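Local coordinates for programmed cell death 6-interacting protein (Homo sapiens, PDB 5WA1) that works in the ESCRT pathway, sorting cargo into multivesicular bodies and acting in cytokinesis and membrane repair, here as the Bro1 domain that interacts with CHMP4 proteins, at residues A[68-73]-A[89-94]; A[29-34]-A[197-202]; A[114-119]-A[141-146]. All blocks are in the same frame, centred on the assembly; numbering follows the deposited sequence.

Contact 1 (A[68-73]-A[89-94]); sequences SKLRRA and LLRYYD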
# COMPACT_ATOMS: atom_id res chain seq x y z
N SER A 68 -9.34 -24.68 -11.19
CA SER A 68 -7.93 -25.04 -11.23
C SER A 68 -7.19 -24.23 -12.29
O SER A 68 -6.07 -23.77 -12.07
CB SER A 68 -7.78 -26.54 -11.48
OG SER A 68 -6.47 -26.98 -11.12
N LYS A 69 -7.83 -24.06 -13.46
CA LYS A 69 -7.26 -23.21 -14.49
C LYS A 69 -7.09 -21.78 -14.00
O LYS A 69 -6.06 -21.14 -14.24
CB LYS A 69 -8.14 -23.25 -15.74
CG LYS A 69 -7.80 -22.24 -16.82
CD LYS A 69 -8.75 -22.41 -18.01
CE LYS A 69 -8.56 -21.34 -19.06
NZ LYS A 69 -9.48 -21.54 -20.22
N LEU A 70 -8.10 -21.27 -13.27
CA LEU A 70 -8.03 -19.91 -12.75
C LEU A 70 -6.89 -19.75 -11.76
O LEU A 70 -6.23 -18.70 -11.74
CB LEU A 70 -9.36 -19.52 -12.11
CG LEU A 70 -9.40 -18.17 -11.37
CD1 LEU A 70 -9.01 -17.04 -12.31
CD2 LEU A 70 -10.78 -17.92 -10.77
N ARG A 71 -6.64 -20.77 -10.94
CA ARG A 71 -5.52 -20.68 -10.00
C ARG A 71 -4.20 -20.56 -10.74
O ARG A 71 -3.35 -19.73 -10.38
CB ARG A 71 -5.50 -21.90 -9.06
CG ARG A 71 -4.41 -21.77 -8.00
CD ARG A 71 -4.30 -22.97 -7.07
NE ARG A 71 -3.58 -22.58 -5.85
CZ ARG A 71 -2.26 -22.65 -5.70
NH1 ARG A 71 -1.71 -22.26 -4.55
NH2 ARG A 71 -1.49 -23.11 -6.68
N ARG A 72 -4.00 -21.39 -11.77
CA ARG A 72 -2.76 -21.31 -12.54
C ARG A 72 -2.58 -19.92 -13.15
O ARG A 72 -1.46 -19.39 -13.16
CB ARG A 72 -2.76 -22.39 -13.63
CG ARG A 72 -2.75 -23.82 -13.09
CD ARG A 72 -2.45 -24.83 -14.19
NE ARG A 72 -3.52 -24.93 -15.18
CZ ARG A 72 -4.55 -25.77 -15.09
NH1 ARG A 72 -4.65 -26.60 -14.06
NH2 ARG A 72 -5.47 -25.79 -16.04
N ALA A 73 -3.66 -19.32 -13.64
CA ALA A 73 -3.55 -17.98 -14.21
C ALA A 73 -3.32 -16.90 -13.15
O ALA A 73 -2.66 -15.89 -13.43
CB ALA A 73 -4.80 -17.66 -15.02
N LEU A 89 -6.24 -12.08 -10.29
CA LEU A 89 -6.00 -12.34 -8.88
C LEU A 89 -7.23 -12.04 -8.05
O LEU A 89 -7.64 -12.85 -7.20
CB LEU A 89 -4.81 -11.51 -8.38
CG LEU A 89 -3.51 -12.27 -8.22
CD1 LEU A 89 -2.38 -11.32 -7.88
CD2 LEU A 89 -3.66 -13.35 -7.15
N LEU A 90 -7.83 -10.86 -8.26
CA LEU A 90 -9.03 -10.49 -7.51
C LEU A 90 -10.14 -11.51 -7.73
O LEU A 90 -10.83 -11.92 -6.78
CB LEU A 90 -9.50 -9.10 -7.93
CG LEU A 90 -8.52 -7.97 -7.62
CD1 LEU A 90 -9.08 -6.66 -8.13
CD2 LEU A 90 -8.24 -7.92 -6.14
N ARG A 91 -10.34 -11.92 -8.98
CA ARG A 91 -11.37 -12.91 -9.28
C ARG A 91 -11.10 -14.22 -8.55
O ARG A 91 -12.02 -14.84 -8.00
CB ARG A 91 -11.46 -13.14 -10.79
CG ARG A 91 -12.51 -14.18 -11.17
CD ARG A 91 -12.37 -14.63 -12.62
NE ARG A 91 -13.16 -15.84 -12.87
CZ ARG A 91 -13.11 -16.56 -13.99
NH1 ARG A 91 -12.30 -16.20 -14.98
NH2 ARG A 91 -13.86 -17.64 -14.11
N TYR A 92 -9.84 -14.66 -8.53
CA TYR A 92 -9.53 -15.92 -7.86
C TYR A 92 -9.74 -15.81 -6.35
O TYR A 92 -10.17 -16.78 -5.72
CB TYR A 92 -8.11 -16.37 -8.21
CG TYR A 92 -7.67 -17.64 -7.51
CD1 TYR A 92 -8.29 -18.85 -7.79
CD2 TYR A 92 -6.64 -17.62 -6.57
CE1 TYR A 92 -7.90 -20.02 -7.15
CE2 TYR A 92 -6.25 -18.79 -5.93
CZ TYR A 92 -6.88 -19.98 -6.22
OH TYR A 92 -6.50 -21.14 -5.58
N TYR A 93 -9.46 -14.65 -5.76
CA TYR A 93 -9.77 -14.46 -4.34
C TYR A 93 -11.27 -14.53 -4.09
O TYR A 93 -11.71 -15.17 -3.13
CB TYR A 93 -9.22 -13.12 -3.84
CG TYR A 93 -9.49 -12.89 -2.37
CD1 TYR A 93 -8.72 -13.51 -1.40
CD2 TYR A 93 -10.53 -12.06 -1.96
CE1 TYR A 93 -8.97 -13.31 -0.06
CE2 TYR A 93 -10.78 -11.85 -0.61
CZ TYR A 93 -10.00 -12.48 0.33
OH TYR A 93 -10.24 -12.28 1.67
N ASP A 94 -12.07 -13.88 -4.94
CA ASP A 94 -13.52 -13.96 -4.79
C ASP A 94 -14.01 -15.40 -4.90
O ASP A 94 -14.89 -15.82 -4.14
CB ASP A 94 -14.22 -13.10 -5.85
CG ASP A 94 -14.11 -11.62 -5.57
OD1 ASP A 94 -13.74 -11.25 -4.43
OD2 ASP A 94 -14.42 -10.82 -6.48
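L70 and R71, neighbours on helix 56-75, meet Y92 and R91 of helix 83-97, and Y92 and L70 share the contact about equally. The Y92 ring lies against the backbone of the facing helix: R71 CA sits over one face, 4.0 Å from the centroid of the Y92 ring, a CH-pi contact. Y92 CG stands anti to its own backbone N (chi1 177°), which swings the phenol across the R71 side chain at a slant. There R71 CB comes within 3.6 Å of Y92 CE1, and R71 CD within 3.2 Å of Y92 OH. The R71 guanidinium is turned 81° from the phenol plane, with Y92 OH near its edge. Both polar ends converge on E140 of helix 137-157, R71 NE in a salt bridge and Y92 OH in a hydrogen bond. Consecutive helices 56-75 and 83-97 of the mainly helical Bro1 domain pack roughly antiparallel, their local axes 9.4 Å apart at 139°. L70 packs against the Y92 backbone and CB, with CD2 at the ring edge; L70 CD2 is 3.7 Å from Y92 CA and L70 CG 3.8 Å from Y92 CD1. The chain of R91, extended from CG to NE, runs past this leucine; L70 CD2 lies over one face of the R91 guanidinium, 3.8 Å from R91 NE, at the less buried margin of the contact.

Contact 2 (A[29-34]-A[197-202]); sequences QLKKTS and TVDISP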
# COMPACT_ATOMS: atom_id res chain seq x y z
N GLN A 29 6.95 -7.44 -3.33
CA GLN A 29 7.04 -8.58 -4.23
C GLN A 29 5.95 -9.61 -3.92
O GLN A 29 5.54 -9.77 -2.77
CB GLN A 29 8.42 -9.24 -4.13
CG GLN A 29 9.56 -8.34 -4.60
CD GLN A 29 9.47 -8.02 -6.09
OE1 GLN A 29 9.02 -6.94 -6.48
NE2 GLN A 29 9.93 -8.95 -6.92
N LEU A 30 5.48 -10.29 -4.97
CA LEU A 30 4.44 -11.29 -4.80
C LEU A 30 5.03 -12.58 -4.23
O LEU A 30 6.20 -12.91 -4.45
CB LEU A 30 3.75 -11.58 -6.14
CG LEU A 30 2.59 -10.68 -6.61
CD1 LEU A 30 3.01 -9.24 -6.83
CD2 LEU A 30 1.97 -11.25 -7.87
N LYS A 31 4.20 -13.32 -3.50
CA LYS A 31 4.59 -14.63 -3.00
C LYS A 31 4.49 -15.66 -4.12
O LYS A 31 3.60 -15.60 -4.96
CB LYS A 31 3.72 -15.05 -1.82
CG LYS A 31 3.81 -14.11 -0.62
CD LYS A 31 2.73 -14.39 0.43
CE LYS A 31 2.82 -15.81 0.99
NZ LYS A 31 4.19 -16.21 1.40
N LYS A 32 5.42 -16.61 -4.12
CA LYS A 32 5.41 -17.70 -5.08
C LYS A 32 4.72 -18.92 -4.47
O LYS A 32 4.72 -19.11 -3.25
CB LYS A 32 6.84 -18.06 -5.49
CG LYS A 32 7.61 -16.92 -6.13
CD LYS A 32 9.07 -17.29 -6.32
CE LYS A 32 9.91 -16.07 -6.67
NZ LYS A 32 11.36 -16.41 -6.66
N THR A 33 4.10 -19.73 -5.32
CA THR A 33 3.44 -20.93 -4.85
C THR A 33 3.67 -22.05 -5.85
O THR A 33 3.95 -21.80 -7.03
CB THR A 33 1.93 -20.70 -4.64
OG1 THR A 33 1.32 -21.90 -4.15
CG2 THR A 33 1.26 -20.29 -5.94
N SER A 34 3.59 -23.28 -5.37
CA SER A 34 3.73 -24.43 -6.24
C SER A 34 2.40 -24.74 -6.91
O SER A 34 1.32 -24.44 -6.38
CB SER A 34 4.22 -25.63 -5.44
OG SER A 34 3.43 -25.78 -4.27
N THR A 197 4.23 -17.83 8.07
CA THR A 197 5.50 -17.23 7.73
C THR A 197 5.49 -15.76 8.15
O THR A 197 4.43 -15.16 8.38
CB THR A 197 5.79 -17.37 6.23
OG1 THR A 197 4.61 -17.09 5.48
CG2 THR A 197 6.27 -18.79 5.91
N VAL A 198 6.68 -15.18 8.29
CA VAL A 198 6.77 -13.82 8.81
C VAL A 198 6.14 -12.82 7.84
O VAL A 198 5.60 -11.80 8.27
CB VAL A 198 8.24 -13.47 9.12
CG1 VAL A 198 8.36 -12.04 9.63
CG2 VAL A 198 8.81 -14.43 10.14
N ASP A 199 6.15 -13.11 6.54
CA ASP A 199 5.67 -12.12 5.57
C ASP A 199 4.18 -11.83 5.73
O ASP A 199 3.75 -10.68 5.59
CB ASP A 199 5.98 -12.58 4.14
CG ASP A 199 5.29 -13.90 3.78
OD1 ASP A 199 4.80 -14.60 4.69
OD2 ASP A 199 5.27 -14.22 2.57
N ILE A 200 3.38 -12.84 6.06
CA ILE A 200 1.94 -12.64 6.23
C ILE A 200 1.55 -12.52 7.70
O ILE A 200 0.36 -12.44 8.02
CB ILE A 200 1.12 -13.75 5.53
CG1 ILE A 200 1.42 -15.11 6.15
CG2 ILE A 200 1.40 -13.72 4.03
CD1 ILE A 200 0.50 -16.23 5.63
N SER A 201 2.52 -12.50 8.60
CA SER A 201 2.22 -12.39 10.02
C SER A 201 1.67 -11.00 10.33
O SER A 201 2.02 -10.02 9.65
CB SER A 201 3.46 -12.68 10.86
OG SER A 201 4.39 -11.61 10.79
N PRO A 202 0.81 -10.88 11.34
CA PRO A 202 0.12 -9.60 11.60
C PRO A 202 1.04 -8.40 11.73
O PRO A 202 0.69 -7.31 11.26
CB PRO A 202 -0.65 -9.88 12.90
CG PRO A 202 -0.90 -11.37 12.86
CD PRO A 202 0.30 -11.98 12.20
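An irregular extended segment near the N-terminus, 29-34, here meets the turn that leads into helix 202-226, and a buried lysine-aspartate salt bridge joins them. K31 NZ donates to D199 OD2 at 2.5 Å, the exact length being doubtful, and meets the syn lone pair of that oxygen. The two side chains approach from opposite directions. The lysine does not arrive straight: its chain bends at chi3 (60°) and chi4, curling the ammonium back so that K31 CD and CE also pass close to D199 OD2. I200 covers this bent part of the chain, crossing it at about a right angle with its CG2 3.9 Å from K31 CD.

The carboxylate is held on its other oxygen as well. T197 OG1 donates to D199 OD1 at 2.6 Å, reaching it on the syn side but 25° out of the carboxylate plane, and I200 N adds a weak bond to the same atom. The D199 carboxylate thus faces T197 OG1 with one oxygen and K31 NZ with the other. Further along, S201 N and S201 OG both bind V198 O from one face of its plane, the hydroxyl at 2.8 Å, closing the turn just ahead of helix 202-226.

Outside the two segments, K31 NZ also donates to K117 O, while D199 OD2 accepts from A119 N. The charged pair therefore lies amid polar partners, which probably favours its ionised form despite burial. Backbone bonds of K32 with K117 and S34 with T115 set segment 29-34 beside strand 114-117. Segment 197-202 opens the region that interacts with CHMP4 proteins. The arrangement is that of a buried ion pair tying two segments, far apart in sequence, across the end of strand 114-117 in the Bro1 domain.

Contact 3 (A[114-119]-A[141-146]); sequences FTWKDA and KSCVLF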
# COMPACT_ATOMS: atom_id res chain seq x y z
N PHE A 114 -1.65 -26.37 0.01
CA PHE A 114 -1.08 -25.22 -0.67
C PHE A 114 0.28 -24.91 -0.05
O PHE A 114 0.41 -24.84 1.17
CB PHE A 114 -2.01 -24.01 -0.56
CG PHE A 114 -3.43 -24.30 -0.96
CD1 PHE A 114 -3.80 -24.32 -2.29
CD2 PHE A 114 -4.38 -24.57 0.01
CE1 PHE A 114 -5.11 -24.59 -2.66
CE2 PHE A 114 -5.69 -24.84 -0.35
CZ PHE A 114 -6.06 -24.85 -1.68
N THR A 115 1.28 -24.78 -0.91
CA THR A 115 2.64 -24.47 -0.50
C THR A 115 3.00 -23.09 -1.02
O THR A 115 2.92 -22.85 -2.22
CB THR A 115 3.62 -25.52 -1.02
OG1 THR A 115 3.24 -26.81 -0.53
CG2 THR A 115 5.03 -25.20 -0.57
N TRP A 116 3.41 -22.21 -0.11
CA TRP A 116 3.74 -20.83 -0.43
C TRP A 116 5.09 -20.49 0.17
O TRP A 116 5.46 -20.98 1.25
CB TRP A 116 2.69 -19.85 0.09
CG TRP A 116 1.40 -19.91 -0.66
CD1 TRP A 116 0.40 -20.82 -0.51
CD2 TRP A 116 0.97 -18.99 -1.68
NE1 TRP A 116 -0.63 -20.54 -1.37
CE2 TRP A 116 -0.31 -19.42 -2.10
CE3 TRP A 116 1.53 -17.86 -2.27
CZ2 TRP A 116 -1.03 -18.75 -3.09
CZ3 TRP A 116 0.81 -17.20 -3.25
CH2 TRP A 116 -0.45 -17.65 -3.65
N LYS A 117 5.82 -19.66 -0.54
CA LYS A 117 7.11 -19.23 -0.12
C LYS A 117 7.04 -17.83 0.49
O LYS A 117 6.17 -17.06 0.17
CB LYS A 117 7.99 -19.23 -1.33
CG LYS A 117 9.46 -19.15 -1.04
CD LYS A 117 10.22 -18.98 -2.33
CE LYS A 117 11.66 -18.64 -2.04
NZ LYS A 117 12.25 -17.90 -3.17
N ASP A 118 7.95 -17.52 1.40
CA ASP A 118 7.96 -16.20 2.02
C ASP A 118 8.26 -15.13 0.98
O ASP A 118 9.16 -15.29 0.15
CB ASP A 118 8.99 -16.14 3.15
CG ASP A 118 8.82 -14.93 4.04
OD1 ASP A 118 9.36 -13.85 3.70
OD2 ASP A 118 8.13 -15.04 5.08
N ALA A 119 7.52 -14.01 1.04
CA ALA A 119 7.74 -12.93 0.10
C ALA A 119 9.08 -12.23 0.34
O ALA A 119 9.65 -11.66 -0.59
CB ALA A 119 6.61 -11.91 0.19
N LYS A 141 -6.45 -18.31 0.86
CA LYS A 141 -7.05 -16.97 0.83
C LYS A 141 -6.06 -15.90 1.27
O LYS A 141 -5.95 -14.84 0.63
CB LYS A 141 -8.28 -16.93 1.73
CG LYS A 141 -9.50 -17.68 1.24
CD LYS A 141 -10.51 -17.86 2.36
CE LYS A 141 -10.79 -16.55 3.09
NZ LYS A 141 -11.57 -16.77 4.34
N SER A 142 -5.36 -16.14 2.38
CA SER A 142 -4.49 -15.11 2.94
C SER A 142 -3.33 -14.79 2.01
O SER A 142 -2.95 -13.62 1.85
CB SER A 142 -3.96 -15.54 4.31
OG SER A 142 -4.99 -15.57 5.27
N CYS A 143 -2.73 -15.82 1.42
CA CYS A 143 -1.60 -15.61 0.52
C CYS A 143 -2.05 -15.00 -0.79
O CYS A 143 -1.35 -14.16 -1.37
CB CYS A 143 -0.88 -16.94 0.26
SG CYS A 143 -0.20 -17.70 1.74
N VAL A 144 -3.22 -15.42 -1.30
CA VAL A 144 -3.75 -14.81 -2.51
C VAL A 144 -4.07 -13.34 -2.27
O VAL A 144 -3.75 -12.48 -3.10
CB VAL A 144 -4.98 -15.60 -3.01
CG1 VAL A 144 -5.77 -14.79 -4.02
CG2 VAL A 144 -4.52 -16.89 -3.63
N LEU A 145 -4.68 -13.01 -1.13
CA LEU A 145 -4.96 -11.61 -0.85
C LEU A 145 -3.68 -10.81 -0.69
O LEU A 145 -3.64 -9.62 -1.05
CB LEU A 145 -5.84 -11.47 0.40
CG LEU A 145 -6.28 -10.03 0.68
CD1 LEU A 145 -6.95 -9.42 -0.55
CD2 LEU A 145 -7.20 -9.95 1.91
N PHE A 146 -2.62 -11.43 -0.15
CA PHE A 146 -1.32 -10.78 -0.10
C PHE A 146 -0.85 -10.38 -1.49
O PHE A 146 -0.34 -9.27 -1.69
CB PHE A 146 -0.30 -11.71 0.56
CG PHE A 146 1.05 -11.07 0.81
CD1 PHE A 146 2.01 -11.02 -0.19
CD2 PHE A 146 1.35 -10.54 2.05
CE1 PHE A 146 3.24 -10.43 0.04
CE2 PHE A 146 2.58 -9.95 2.30
CZ PHE A 146 3.53 -9.89 1.29
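Aromatic contacts dominate where W116, on strand 114-117, lies over C143 of helix 137-157. C143 CB sits above the middle of the indole, 3.4 Å from the centroid of the W116 six-membered ring and 15° off its normal, a close CH-pi contact. The sulfur is beside it over the same face: C143 SG is 3.8 Å from the centroid of the W116 five-membered ring, a sulfur-aromatic contact. With C143 SG anti to the carbonyl carbon (chi1 -61°), CB and SG lie together along the indole, each over one of its two fused rings.

Apolar contacts extend the interface further. At the benzo end of the indole, V144 CG2 approaches W116 CZ2 at 4.0 Å, the two side chains crossing at a slant. Beyond the end of the strand A119 CB reaches F146 CE1 at 3.7 Å, a methyl lying obliquely to the phenyl ring one helical turn past C143.

Polar bonding enters through partners outside the two segments. W116 NE1 donates to E140 OE1, from the same helix as C143, which helps to hold the indole's orientation, together with the cysteine against its face.

Strand 114-117 pairs antiparallel with strand 131-134 and thus forms a small two-stranded sheet in this largely helical domain, laid against helix 137-157. W116 and Y139 form one edge-to-face pair, F146 and F181 of helix 164-191 another, while V144 also touches Y92 and Y93 of helix 83-97.

How the contacts relate
All three contacts lie in the Bro1 domain. Contacts 2 and 3 lie side by side, their centres about 5 Å apart; contact 1 has its centre about 13 Å from that of contact 3 and about 17 Å from that of contact 2. Along the chain, segment 29-34 comes first and 197-202 last, so contact 2 spans contacts 1 and 3, which follow one another between its segments. Helix 137-157 links the set: contact 3 uses it directly, and its E140 serves side chains of contacts 1 and 3. Segment 29-34 bonds to R71 and to strand 114-117, and so connects the helix pair with the two-stranded sheet.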